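Local structure of DUF917 domain-containing protein (Chromobacterium violaceum, 2O3I) at residues Leu303-Asp306 / His311-Ala314. The protein is of unknown function but belongs to the DUF917 (S-Me-THD-like) family, having its N-terminal and C-terminal domains. The protein carries 2 engineered substitutions. Residues are numbered along the deposited sequence; the frame is centred on the assembly and turned at random.
Sequences LAWD and HPLA
Trp305 and Pro312 show how an aromatic side chain can add a face-on contact to the packing where a strand meets the chain that turns back beside it. The indole leaves the strand on a CB that points away from the 311-314 segment, but CG sits anti to the carbonyl carbon (chi1 -77°), and the ring swings back beneath the proline. From there its atoms can be followed outward. Pro312 CB lies over the middle of the six-membered ring, 4.0 Å from its centroid and only 10° off its normal, a CH-pi contact over the face, with CD2 and CE2 among the nearest ring atoms. CE3 lies by Pro312 CA and N, CZ2 by CD and CB. Farther out, CH2 meets Pro312 CD at 3.7 Å, and CZ3 reaches the backbone, 3.6 Å from both Pro312 N and His311 C. This belongs to a curled or branched antiparallel sheet in the C-terminal S-Me-THD-like domain: strand 301-306 pairs with 292-297, and the short strand 314-315 comes back alongside it after a loop. The return is secured by Leu313 N, which donates to Ala304 O at 2.7 Å; the bond from Ala304 N to Ala314 O is weak. Leu313 CB packs on Ala304 CB at 4.1 Å, while its CG and CD1 rest against Asp306 CB. The Asp306 carboxylate turns to other partners, OD1 accepting from Ala308 N and OD2 forming a salt bridge with Arg291.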
# COMPACT_ATOMS: atom_id res chain seq x y z
N LEU A 303 -29.07 -5.88 0.71
CA LEU A 303 -30.37 -5.91 0.07
C LEU A 303 -31.11 -7.22 0.35
O LEU A 303 -30.50 -8.25 0.60
CB LEU A 303 -30.24 -5.76 -1.44
CG LEU A 303 -29.53 -4.54 -2.03
CD1 LEU A 303 -28.03 -4.79 -2.08
CD2 LEU A 303 -30.06 -4.30 -3.44
N ALA A 304 -32.44 -7.14 0.30
CA ALA A 304 -33.30 -8.30 0.50
C ALA A 304 -34.31 -8.27 -0.64
O ALA A 304 -35.05 -7.30 -0.82
CB ALA A 304 -34.01 -8.21 1.85
N TRP A 305 -34.33 -9.35 -1.43
CA TRP A 305 -35.23 -9.44 -2.57
C TRP A 305 -36.27 -10.55 -2.48
O TRP A 305 -35.94 -11.69 -2.14
CB TRP A 305 -34.45 -9.67 -3.87
CG TRP A 305 -33.77 -8.46 -4.45
CD1 TRP A 305 -32.46 -8.10 -4.30
CD2 TRP A 305 -34.36 -7.49 -5.33
NE1 TRP A 305 -32.20 -6.96 -5.03
CE2 TRP A 305 -33.34 -6.57 -5.67
CE3 TRP A 305 -35.64 -7.32 -5.86
CZ2 TRP A 305 -33.58 -5.48 -6.51
CZ3 TRP A 305 -35.87 -6.23 -6.70
CH2 TRP A 305 -34.85 -5.33 -7.02
N ASP A 306 -37.51 -10.20 -2.79
CA ASP A 306 -38.60 -11.16 -2.83
C ASP A 306 -38.80 -11.42 -4.32
O ASP A 306 -39.08 -10.49 -5.08
CB ASP A 306 -39.89 -10.58 -2.23
CG ASP A 306 -41.05 -11.56 -2.29
OD1 ASP A 306 -41.33 -12.10 -3.38
OD2 ASP A 306 -41.69 -11.78 -1.24
N HIS A 311 -39.38 -4.33 -6.70
CA HIS A 311 -38.57 -3.49 -5.82
C HIS A 311 -38.08 -4.34 -4.65
O HIS A 311 -38.75 -5.29 -4.24
CB HIS A 311 -39.42 -2.33 -5.30
CG HIS A 311 -40.60 -2.77 -4.50
ND1 HIS A 311 -41.79 -3.15 -5.07
CD2 HIS A 311 -40.76 -2.91 -3.16
CE1 HIS A 311 -42.64 -3.52 -4.12
NE2 HIS A 311 -42.04 -3.38 -2.96
N PRO A 312 -36.91 -4.01 -4.09
CA PRO A 312 -36.40 -4.80 -2.96
C PRO A 312 -37.21 -4.61 -1.68
O PRO A 312 -37.86 -3.57 -1.49
CB PRO A 312 -34.96 -4.30 -2.82
CG PRO A 312 -35.05 -2.89 -3.26
CD PRO A 312 -35.95 -2.96 -4.47
N LEU A 313 -37.18 -5.61 -0.81
CA LEU A 313 -37.90 -5.56 0.46
C LEU A 313 -37.28 -4.52 1.38
O LEU A 313 -37.99 -3.80 2.10
CB LEU A 313 -37.87 -6.92 1.15
CG LEU A 313 -38.74 -8.05 0.59
CD1 LEU A 313 -38.35 -9.35 1.25
CD2 LEU A 313 -40.20 -7.73 0.85
N ALA A 314 -35.96 -4.44 1.35
CA ALA A 314 -35.22 -3.49 2.17
C ALA A 314 -33.87 -3.21 1.55
O ALA A 314 -33.37 -3.99 0.74
CB ALA A 314 -35.04 -4.03 3.60